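Local coordinates for protein dimethylsulfoniopropionate lyase (Roseovarius nubinhibens, PDB 4B29) that probably cleaves dimethylsulfoniopropionate to release dimethyl sulfide, using a metal-dependent cupin barrel that holds a zinc ion, at residues L155-S160 against L199-W204; H70-P75 against A88-A93; P52-W57 against F127-L132; G146-L151 against A187-T192. One frame throughout, in Å; residues are numbered along the deposited sequence.

Contact 1: residues L155-S160 against L199-W204; sequences LYSVVS and LTLVLW. With PO4 (phosphate ion), chain B; EDO (1,2-ethanediol), chain F.
V202 sets its CG2 methyl over the middle of the Y156 ring, 3.6 Å from the centroid and only 12° off the ring normal, a CH-pi contact. CG2 points there because it lies anti to the carbonyl carbon while CG1 takes the place anti to the backbone N (chi1 176°). At the edge of the same ring, in its plane, comes the methyl of T200, with CG2 3.7 Å from Y156 CE2. On the opposite face, V159 CG2 rests on L201 CB at 3.8 Å, and helices 24-41 and 43-48 close over L201. Outward from these side chains the strands run antiparallel, paired from L155 with L203 down to S160 with L199. L201 O takes two bonds from one residue, S157 N and S157 OG, the hydroxyl at 2.8 Å. V159 and S160 both face L199, a classic beta bulge, and their N-H groups reach L199 O at 2.7 and 3.2 Å. At the polar end, Y156 OH donates to phosphate O3 over 2.6 Å, while T200 OG1 pairs with an ethanediol, both molecules probably from the crystallisation liquor. Such a buried strand pair, one face turned to a bound metal and its ligands, is typical of the cupin barrel.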
# COMPACT_ATOMS: atom_id res chain seq x y z
N LEU A 155 1.27 -1.57 9.40
CA LEU A 155 1.96 -0.27 9.60
C LEU A 155 1.94 0.43 8.25
O LEU A 155 2.63 0.02 7.30
CB LEU A 155 3.40 -0.50 10.08
CG LEU A 155 4.20 0.81 10.31
CD1 LEU A 155 3.52 1.72 11.37
CD2 LEU A 155 5.64 0.46 10.73
N TYR A 156 1.11 1.48 8.14
CA TYR A 156 1.06 2.27 6.92
C TYR A 156 2.25 3.23 6.85
O TYR A 156 2.72 3.73 7.87
CB TYR A 156 -0.20 3.19 6.95
CG TYR A 156 -1.31 2.68 6.10
CD1 TYR A 156 -2.15 1.65 6.59
CD2 TYR A 156 -1.53 3.16 4.82
CE1 TYR A 156 -3.22 1.18 5.80
CE2 TYR A 156 -2.57 2.70 4.04
CZ TYR A 156 -3.39 1.68 4.52
OH TYR A 156 -4.43 1.24 3.74
N SER A 157 2.71 3.50 5.61
CA SER A 157 3.51 4.72 5.34
C SER A 157 2.88 5.39 4.15
O SER A 157 2.27 4.74 3.28
CB SER A 157 5.02 4.44 5.08
OG SER A 157 5.21 3.80 3.80
N VAL A 158 3.04 6.72 4.11
CA VAL A 158 2.62 7.46 2.93
C VAL A 158 3.82 7.70 1.99
O VAL A 158 4.86 8.19 2.43
CB VAL A 158 2.05 8.83 3.37
CG1 VAL A 158 1.52 9.60 2.08
CG2 VAL A 158 0.87 8.56 4.32
N VAL A 159 3.64 7.37 0.71
CA VAL A 159 4.73 7.59 -0.25
C VAL A 159 4.54 8.94 -0.91
O VAL A 159 5.52 9.70 -1.02
CB VAL A 159 4.76 6.49 -1.34
CG1 VAL A 159 5.95 6.74 -2.32
CG2 VAL A 159 4.98 5.11 -0.63
N SER A 160 3.32 9.18 -1.34
CA SER A 160 3.07 10.49 -2.01
C SER A 160 1.62 10.85 -1.84
O SER A 160 0.74 10.00 -1.52
CB SER A 160 3.51 10.41 -3.50
OG SER A 160 2.89 9.33 -4.18
N LEU A 199 -0.69 7.56 -2.28
CA LEU A 199 -0.01 6.30 -2.65
C LEU A 199 0.70 5.84 -1.38
O LEU A 199 1.44 6.62 -0.75
CB LEU A 199 1.00 6.61 -3.76
CG LEU A 199 1.92 5.47 -4.26
CD1 LEU A 199 1.09 4.36 -4.89
CD2 LEU A 199 3.01 6.02 -5.24
N THR A 200 0.46 4.57 -0.99
CA THR A 200 0.95 4.08 0.33
C THR A 200 1.78 2.83 0.15
O THR A 200 1.63 2.12 -0.87
CB THR A 200 -0.22 3.70 1.26
OG1 THR A 200 -1.04 2.72 0.60
CG2 THR A 200 -1.12 4.99 1.54
N LEU A 201 2.63 2.57 1.13
CA LEU A 201 3.39 1.31 1.16
C LEU A 201 3.27 0.82 2.61
O LEU A 201 3.53 1.58 3.56
CB LEU A 201 4.85 1.54 0.71
CG LEU A 201 5.59 0.18 0.63
CD1 LEU A 201 6.59 0.16 -0.56
CD2 LEU A 201 6.33 -0.03 1.95
N VAL A 202 2.83 -0.43 2.77
CA VAL A 202 2.31 -0.87 4.09
C VAL A 202 2.96 -2.19 4.47
O VAL A 202 3.12 -3.06 3.62
CB VAL A 202 0.80 -1.08 3.95
CG1 VAL A 202 0.16 -1.64 5.23
CG2 VAL A 202 0.13 0.26 3.53
N LEU A 203 3.34 -2.31 5.73
CA LEU A 203 3.85 -3.61 6.24
C LEU A 203 2.76 -4.30 7.07
O LEU A 203 1.89 -3.64 7.72
CB LEU A 203 5.02 -3.39 7.19
CG LEU A 203 6.21 -2.51 6.71
CD1 LEU A 203 7.32 -2.52 7.71
CD2 LEU A 203 6.71 -3.05 5.33
N TRP A 204 2.85 -5.65 7.12
CA TRP A 204 1.88 -6.42 7.91
C TRP A 204 2.63 -7.45 8.72
O TRP A 204 3.69 -7.95 8.27
CB TRP A 204 0.94 -7.23 6.97
CG TRP A 204 0.20 -6.47 5.92
CD1 TRP A 204 0.73 -5.75 4.82
CD2 TRP A 204 -1.19 -6.24 5.90
NE1 TRP A 204 -0.30 -5.20 4.11
CE2 TRP A 204 -1.49 -5.48 4.74
CE3 TRP A 204 -2.24 -6.65 6.73
CZ2 TRP A 204 -2.80 -5.09 4.41
CZ3 TRP A 204 -3.58 -6.26 6.38
CH2 TRP A 204 -3.83 -5.52 5.23
P PO4 B . -5.96 -1.81 4.33
O1 PO4 B . -6.76 -2.07 3.09
O2 PO4 B . -4.48 -2.05 3.98
O3 PO4 B . -6.14 -0.40 4.87
O4 PO4 B . -6.33 -2.74 5.45
C1 EDO F . -2.16 -0.74 1.50
O1 EDO F . -2.57 0.63 1.50
C2 EDO F . -3.18 -1.49 0.69
O2 EDO F . -2.85 -2.85 0.90

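Contact 2: residues H70-P75 against A88-A93; sequences HLTRDP and ALVAAA. With PO4 (phosphate ion), chain E.
L71 reaches across to helix 83-92 with both branches of its side chain: CD2 lies 3.7 Å from A93 CB, and CD1 approaches V90 CG2 at 4.0 Å. Its CG stands away from the backbone N (chi1 160°), which carries the branch end toward helix 83-92, where the L71 and V90 side chains run antiparallel alongside one another. H70, just before it, looks the other way, ND1 donating in its ring plane at 2.8 Å to O1 of a phosphate probably from the crystallisation liquor. T72, next along, lies at the solvent side. V90 CG1 touches its CG2 methyl at 4.2 Å, and a water donates both to T72 OG1 and to V90 O, each over 2.7 Å, so the polar link between the segments is indirect; the hydroxyl also bonds I68 O one turn back. This is a helix-helix contact outside the barrel, where helices 67-73 and 83-92 lean together over strand 198-205, with L71 and L89 both resting on L199. The first helix then ends, D74 leaving helical geometry while D74 N still bonds H70 O. P75, past the turn, swings back to the interface and lays CB against V90 CG2 at 3.6 Å.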
# COMPACT_ATOMS: atom_id res chain seq x y z
N HIS A 70 -4.67 6.43 -13.60
CA HIS A 70 -4.84 7.47 -12.56
C HIS A 70 -3.58 7.66 -11.78
O HIS A 70 -3.09 8.76 -11.60
CB HIS A 70 -6.02 7.12 -11.66
CG HIS A 70 -7.33 7.07 -12.40
ND1 HIS A 70 -8.00 8.21 -12.78
CD2 HIS A 70 -8.07 6.02 -12.84
CE1 HIS A 70 -9.12 7.86 -13.42
NE2 HIS A 70 -9.18 6.54 -13.47
N LEU A 71 -2.98 6.54 -11.34
CA LEU A 71 -1.72 6.63 -10.65
C LEU A 71 -0.65 7.29 -11.50
O LEU A 71 0.14 8.08 -11.00
CB LEU A 71 -1.27 5.20 -10.22
CG LEU A 71 0.22 5.00 -9.90
CD1 LEU A 71 0.66 5.81 -8.66
CD2 LEU A 71 0.53 3.49 -9.62
N THR A 72 -0.58 6.93 -12.78
CA THR A 72 0.48 7.41 -13.64
C THR A 72 0.32 8.94 -13.88
O THR A 72 1.29 9.67 -13.82
CB THR A 72 0.51 6.64 -14.99
OG1 THR A 72 0.73 5.26 -14.71
CG2 THR A 72 1.66 7.17 -15.89
N ARG A 73 -0.91 9.37 -14.12
CA ARG A 73 -1.14 10.82 -14.34
C ARG A 73 -1.07 11.65 -13.07
O ARG A 73 -0.70 12.85 -13.11
CB ARG A 73 -2.49 11.03 -14.99
CG ARG A 73 -2.40 10.75 -16.48
CD ARG A 73 -3.66 11.24 -17.21
NE ARG A 73 -4.77 10.30 -17.05
CZ ARG A 73 -5.70 10.37 -16.09
NH1 ARG A 73 -5.67 11.34 -15.17
NH2 ARG A 73 -6.67 9.45 -16.06
N ASP A 74 -1.40 11.04 -11.93
CA ASP A 74 -1.59 11.83 -10.69
C ASP A 74 -1.06 11.00 -9.48
O ASP A 74 -1.88 10.60 -8.67
CB ASP A 74 -3.09 12.12 -10.53
CG ASP A 74 -3.42 13.03 -9.34
OD1 ASP A 74 -2.54 13.77 -8.89
OD2 ASP A 74 -4.60 12.99 -8.86
N PRO A 75 0.26 10.76 -9.40
CA PRO A 75 0.73 9.87 -8.29
C PRO A 75 0.76 10.59 -6.94
O PRO A 75 0.83 9.94 -5.89
CB PRO A 75 2.15 9.50 -8.72
CG PRO A 75 2.61 10.72 -9.57
CD PRO A 75 1.37 11.10 -10.31
N ALA A 88 9.53 4.92 -8.70
CA ALA A 88 9.68 3.46 -8.91
C ALA A 88 8.32 2.77 -8.97
O ALA A 88 8.14 1.81 -9.73
CB ALA A 88 10.57 2.85 -7.84
N LEU A 89 7.35 3.24 -8.15
CA LEU A 89 6.04 2.66 -8.14
C LEU A 89 5.32 2.97 -9.44
O LEU A 89 4.64 2.12 -9.99
CB LEU A 89 5.23 3.17 -6.93
CG LEU A 89 5.72 2.48 -5.64
CD1 LEU A 89 5.23 3.27 -4.37
CD2 LEU A 89 5.11 1.05 -5.59
N VAL A 90 5.44 4.22 -9.90
CA VAL A 90 4.79 4.59 -11.17
C VAL A 90 5.39 3.73 -12.32
O VAL A 90 4.62 3.20 -13.13
CB VAL A 90 4.92 6.11 -11.44
CG1 VAL A 90 4.45 6.43 -12.86
CG2 VAL A 90 4.04 6.89 -10.42
N ALA A 91 6.70 3.54 -12.32
CA ALA A 91 7.37 2.75 -13.38
C ALA A 91 6.99 1.27 -13.30
O ALA A 91 6.93 0.58 -14.34
CB ALA A 91 8.89 2.91 -13.31
N ALA A 92 6.71 0.78 -12.09
CA ALA A 92 6.25 -0.61 -11.89
C ALA A 92 4.81 -0.85 -12.24
O ALA A 92 4.39 -1.99 -12.39
CB ALA A 92 6.48 -1.03 -10.38
N ALA A 93 4.00 0.21 -12.31
CA ALA A 93 2.56 0.02 -12.41
C ALA A 93 2.09 -0.90 -13.55
O ALA A 93 1.15 -1.64 -13.35
CB ALA A 93 1.81 1.39 -12.43
P PO4 E . -6.99 10.82 -10.45
O1 PO4 E . -6.70 10.54 -11.94
O2 PO4 E . -6.04 10.07 -9.53
O3 PO4 E . -6.64 12.27 -10.17
O4 PO4 E . -8.41 10.45 -10.06
O HOH W 1 2.93 3.72 -15.23

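Contact 3: residues P52-W57 against F127-L132; sequences PEDLRW and FLTQSL
W57 and F127 make the aromatic end of this contact, the edge of the indole directed at the phenyl face in an offset edge-to-face pair. Their ring centroids are 5.5 Å apart, the planes stand at 65°, and W57 CE3 comes within 3.7 Å of F127 CE2. Helix 24-41 backs both rings. Packing stays close along the inner side: L55 CD2 wedges against T129 CG2 at 3.5 Å and also reaches F127 CB, while the P52 ring crosses L132 at about a right angle, CD to CD2. Between the aromatic pair and L55 runs a short antiparallel ladder, R56 N giving to L128 O and L128 N returning to R56 O at 2.7 Å. The outer side is looser: R56 turns its long chain away from L128, S131 meets P52 chiefly through CB, 3.9 Å from P52 CB, and a water joins D54 OD2 to Q130 N. At its border lies a tight polar joint. D54 folds its carboxylate in (chi1 65°), and T129 OG1 donates to the syn side of D54 OD1 at 2.8 Å. The same hydroxyl accepts S131 N, an ST turn. With OG1 both giving and receiving, its rotation is probably fixed, which ties the turn after strand 127-128 to the chain entering strand 56-57.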
# COMPACT_ATOMS: atom_id res chain seq x y z
N PRO A 52 13.47 -8.87 5.27
CA PRO A 52 13.81 -10.31 5.09
C PRO A 52 15.06 -10.50 4.21
O PRO A 52 15.28 -9.72 3.29
CB PRO A 52 12.56 -10.89 4.43
CG PRO A 52 11.66 -9.77 4.01
CD PRO A 52 12.15 -8.50 4.71
N GLU A 53 15.86 -11.51 4.51
CA GLU A 53 17.03 -11.78 3.71
C GLU A 53 16.72 -12.84 2.63
O GLU A 53 17.60 -13.18 1.81
CB GLU A 53 18.21 -12.21 4.62
CG GLU A 53 18.91 -11.01 5.31
CD GLU A 53 19.35 -9.89 4.33
OE1 GLU A 53 20.07 -10.18 3.34
OE2 GLU A 53 18.97 -8.71 4.56
N ASP A 54 15.48 -13.33 2.58
CA ASP A 54 15.16 -14.45 1.69
C ASP A 54 14.20 -14.13 0.55
O ASP A 54 13.58 -15.03 0.00
CB ASP A 54 14.65 -15.63 2.51
CG ASP A 54 13.33 -15.34 3.20
OD1 ASP A 54 12.81 -14.19 3.11
OD2 ASP A 54 12.79 -16.26 3.84
N LEU A 55 14.00 -12.86 0.22
CA LEU A 55 13.02 -12.51 -0.81
C LEU A 55 13.47 -13.08 -2.17
O LEU A 55 14.67 -12.95 -2.52
CB LEU A 55 12.88 -10.97 -0.94
CG LEU A 55 12.15 -10.31 0.24
CD1 LEU A 55 12.62 -8.83 0.26
CD2 LEU A 55 10.75 -10.37 -0.11
N ARG A 56 12.54 -13.75 -2.83
CA ARG A 56 12.82 -14.45 -4.12
C ARG A 56 11.84 -13.96 -5.18
O ARG A 56 10.63 -14.03 -5.00
CB ARG A 56 12.46 -15.99 -4.01
CG ARG A 56 13.22 -16.88 -3.06
CD ARG A 56 14.73 -16.79 -3.24
NE ARG A 56 15.38 -17.27 -2.00
CZ ARG A 56 16.42 -16.69 -1.42
NH1 ARG A 56 17.01 -15.62 -1.95
NH2 ARG A 56 16.90 -17.23 -0.30
N TRP A 57 12.37 -13.59 -6.36
CA TRP A 57 11.53 -13.29 -7.52
C TRP A 57 10.51 -14.38 -7.80
O TRP A 57 10.90 -15.55 -7.90
CB TRP A 57 12.45 -13.12 -8.74
CG TRP A 57 11.71 -12.98 -10.02
CD1 TRP A 57 11.64 -13.92 -11.06
CD2 TRP A 57 10.92 -11.85 -10.45
NE1 TRP A 57 10.88 -13.42 -12.08
CE2 TRP A 57 10.45 -12.15 -11.76
CE3 TRP A 57 10.61 -10.58 -9.87
CZ2 TRP A 57 9.65 -11.24 -12.50
CZ3 TRP A 57 9.81 -9.67 -10.61
CH2 TRP A 57 9.33 -10.01 -11.91
N PHE A 127 7.74 -10.68 -4.98
CA PHE A 127 8.86 -11.38 -4.40
C PHE A 127 8.31 -12.17 -3.24
O PHE A 127 7.48 -11.68 -2.48
CB PHE A 127 9.90 -10.39 -3.90
CG PHE A 127 10.48 -9.58 -5.04
CD1 PHE A 127 9.85 -8.39 -5.44
CD2 PHE A 127 11.61 -10.03 -5.70
CE1 PHE A 127 10.37 -7.66 -6.54
CE2 PHE A 127 12.16 -9.28 -6.79
CZ PHE A 127 11.53 -8.11 -7.19
N LEU A 128 8.69 -13.45 -3.17
CA LEU A 128 8.13 -14.34 -2.14
C LEU A 128 8.96 -14.32 -0.88
O LEU A 128 10.21 -14.36 -0.90
CB LEU A 128 8.08 -15.81 -2.68
CG LEU A 128 7.25 -16.03 -3.96
CD1 LEU A 128 7.23 -17.57 -4.29
CD2 LEU A 128 5.76 -15.45 -3.91
N THR A 129 8.23 -14.26 0.26
CA THR A 129 8.82 -14.45 1.58
C THR A 129 7.66 -14.77 2.52
O THR A 129 6.50 -14.40 2.27
CB THR A 129 9.58 -13.21 2.09
OG1 THR A 129 10.14 -13.48 3.38
CG2 THR A 129 8.61 -11.99 2.17
N GLN A 130 7.99 -15.44 3.63
CA GLN A 130 7.02 -15.66 4.70
C GLN A 130 7.35 -14.78 5.91
O GLN A 130 6.63 -14.85 6.90
CB GLN A 130 7.08 -17.14 5.14
CG GLN A 130 6.40 -18.06 4.09
CD GLN A 130 4.90 -17.95 4.04
OE1 GLN A 130 4.24 -17.55 5.02
NE2 GLN A 130 4.30 -18.36 2.90
N SER A 131 8.41 -13.96 5.81
CA SER A 131 8.89 -13.19 7.00
C SER A 131 8.19 -11.84 7.13
O SER A 131 8.11 -11.28 8.26
CB SER A 131 10.39 -12.95 6.92
OG SER A 131 11.06 -14.23 6.97
N LEU A 132 7.60 -11.38 6.04
CA LEU A 132 6.98 -10.06 6.07
C LEU A 132 5.95 -10.03 4.95
O LEU A 132 5.98 -10.90 4.07
CB LEU A 132 8.06 -9.04 5.75
CG LEU A 132 7.68 -7.56 5.92
CD1 LEU A 132 6.87 -7.28 7.27
CD2 LEU A 132 8.99 -6.77 5.81
O HOH W 2 10.41 -16.62 4.55

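Contact 4: residues G146-L151 against A187-T192; sequences GWHEHL and APHAMT. With ZN (zinc ion), chain J; PO4 (phosphate ion), chain B.
The zinc ion is gripped from both segments, by H150 NE2 at 2.1 Å and H189 NE2 at 2.0 Å, with O4 of a phosphate, probably from the crystallisation liquor, at 1.9 Å as a further ligand. E154 completes the set from the next strand. The H150 and H189 rings stand at 75° to one another and bring their NE2 atoms within 3.2 Å, a closeness explained by the shared metal. The far nitrogen of each ring is also held, which probably steadies its aim: H189 ND1 donates to A187 O, in the ring plane, and H150 ND1 bonds P152 O. A chi1 of 42° tucks the H189 ring back along its own chain, one face beneath H148 O. H148 does not bind the metal; its ND1 gives a nearly straight bond to G146 O, and with the ring so oriented NE2 donates to phosphate O3 at 2.7 Å. H148 and H189 are themselves a hydrogen-bonded antiparallel pair; H150 follows just past the strand end. On the other side of the sheet W147 lies over A190, CB under the six-membered ring 4.2 Å from its centroid, and its edge reaches P188 O. H150 just beyond strand 144-149, E154 on the next strand and H189, with H148 in the second shell on the phosphate, make the metal site, consistent with the cupin family.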
# COMPACT_ATOMS: atom_id res chain seq x y z
N GLY A 146 -14.18 3.23 3.54
CA GLY A 146 -14.92 3.13 4.81
C GLY A 146 -14.28 2.18 5.80
O GLY A 146 -13.25 1.54 5.50
N TRP A 147 -14.88 2.07 6.98
CA TRP A 147 -14.34 1.27 8.08
C TRP A 147 -14.10 -0.19 7.62
O TRP A 147 -15.01 -0.86 7.09
CB TRP A 147 -15.31 1.24 9.27
CG TRP A 147 -15.46 2.59 9.93
CD1 TRP A 147 -16.59 3.38 9.90
CD2 TRP A 147 -14.49 3.29 10.73
NE1 TRP A 147 -16.36 4.55 10.63
CE2 TRP A 147 -15.10 4.51 11.16
CE3 TRP A 147 -13.20 2.99 11.17
CZ2 TRP A 147 -14.43 5.43 11.97
CZ3 TRP A 147 -12.53 3.92 11.97
CH2 TRP A 147 -13.15 5.14 12.37
N HIS A 148 -12.87 -0.65 7.83
CA HIS A 148 -12.52 -2.03 7.44
C HIS A 148 -11.54 -2.55 8.48
O HIS A 148 -10.98 -1.78 9.26
CB HIS A 148 -11.93 -2.09 6.04
CG HIS A 148 -10.74 -1.21 5.84
ND1 HIS A 148 -10.86 0.16 5.69
CD2 HIS A 148 -9.41 -1.49 5.74
CE1 HIS A 148 -9.66 0.69 5.52
NE2 HIS A 148 -8.77 -0.29 5.54
N GLU A 149 -11.32 -3.87 8.49
CA GLU A 149 -10.58 -4.43 9.61
C GLU A 149 -10.01 -5.79 9.21
O GLU A 149 -10.40 -6.37 8.20
CB GLU A 149 -11.50 -4.61 10.83
CG GLU A 149 -12.65 -5.60 10.51
CD GLU A 149 -13.60 -5.64 11.66
OE1 GLU A 149 -14.44 -4.72 11.76
OE2 GLU A 149 -13.43 -6.54 12.51
N HIS A 150 -9.08 -6.26 10.03
CA HIS A 150 -8.46 -7.57 9.79
C HIS A 150 -7.68 -7.96 11.03
O HIS A 150 -7.17 -7.09 11.79
CB HIS A 150 -7.51 -7.53 8.58
CG HIS A 150 -6.72 -6.26 8.49
ND1 HIS A 150 -5.66 -5.98 9.32
CD2 HIS A 150 -6.89 -5.18 7.71
CE1 HIS A 150 -5.18 -4.77 9.03
NE2 HIS A 150 -5.92 -4.27 8.05
N LEU A 151 -7.48 -9.28 11.21
CA LEU A 151 -6.69 -9.73 12.36
C LEU A 151 -5.20 -9.24 12.38
O LEU A 151 -4.72 -8.82 13.41
CB LEU A 151 -6.77 -11.28 12.46
CG LEU A 151 -5.95 -11.91 13.56
CD1 LEU A 151 -6.41 -11.47 14.98
CD2 LEU A 151 -6.11 -13.46 13.40
N ALA A 187 -8.53 -3.74 14.84
CA ALA A 187 -9.08 -2.38 15.07
C ALA A 187 -9.60 -1.81 13.74
O ALA A 187 -8.82 -1.72 12.78
CB ALA A 187 -8.00 -1.46 15.68
N PRO A 188 -10.89 -1.44 13.65
CA PRO A 188 -11.33 -0.91 12.38
C PRO A 188 -10.68 0.43 12.07
O PRO A 188 -10.40 1.23 12.98
CB PRO A 188 -12.83 -0.73 12.56
CG PRO A 188 -13.21 -1.71 13.65
CD PRO A 188 -12.02 -1.73 14.57
N HIS A 189 -10.41 0.64 10.79
CA HIS A 189 -9.77 1.89 10.34
C HIS A 189 -10.42 2.31 9.04
O HIS A 189 -11.09 1.50 8.35
CB HIS A 189 -8.23 1.71 10.25
CG HIS A 189 -7.80 0.40 9.63
ND1 HIS A 189 -7.83 -0.78 10.34
CD2 HIS A 189 -7.28 0.12 8.41
CE1 HIS A 189 -7.37 -1.76 9.56
NE2 HIS A 189 -7.00 -1.23 8.41
N ALA A 190 -10.16 3.55 8.64
CA ALA A 190 -10.74 4.05 7.39
C ALA A 190 -9.88 5.21 6.90
O ALA A 190 -8.94 5.62 7.58
CB ALA A 190 -12.21 4.52 7.64
N MET A 191 -10.13 5.67 5.68
CA MET A 191 -9.27 6.73 5.15
C MET A 191 -10.07 7.53 4.11
O MET A 191 -10.80 6.95 3.33
CB MET A 191 -8.07 6.07 4.44
CG MET A 191 -6.99 7.09 4.03
SD MET A 191 -5.81 6.34 2.83
CE MET A 191 -6.89 6.22 1.41
N THR A 192 -9.85 8.85 4.07
CA THR A 192 -10.54 9.71 3.11
C THR A 192 -9.50 10.52 2.36
O THR A 192 -8.63 11.17 2.98
CB THR A 192 -11.39 10.73 3.91
OG1 THR A 192 -12.26 10.00 4.78
CG2 THR A 192 -12.20 11.64 2.94
ZN ZN J . -5.84 -2.38 7.22
P PO4 B . -5.96 -1.81 4.33
O1 PO4 B . -6.76 -2.07 3.09
O2 PO4 B . -4.48 -2.05 3.98
O3 PO4 B . -6.14 -0.40 4.87
O4 PO4 B . -6.33 -2.74 5.45
O HOH W 3 -7.90 -4.17 11.66

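Contact 1 is the buried heart, wholly strand, and the other three lie farther out around it. It meets contact 2 directly: S160 OG pairs with P75 O, and L199 packs on L71 and L89, so the helices of contact 2 rest on the barrel wall. Contact 3 belongs to the same sheet, at its outermost strand, and touches contact 1 through L132 and W204. Contact 4 lies in the second sheet, yet its strands alternate along the chain with those of contact 1, and both reach the one phosphate beside the zinc. Chemistry follows place: the longest ladder in the core, a short one nearer the surface in contact 3, helix side chains and a water in contact 2, metal ligation in contact 4.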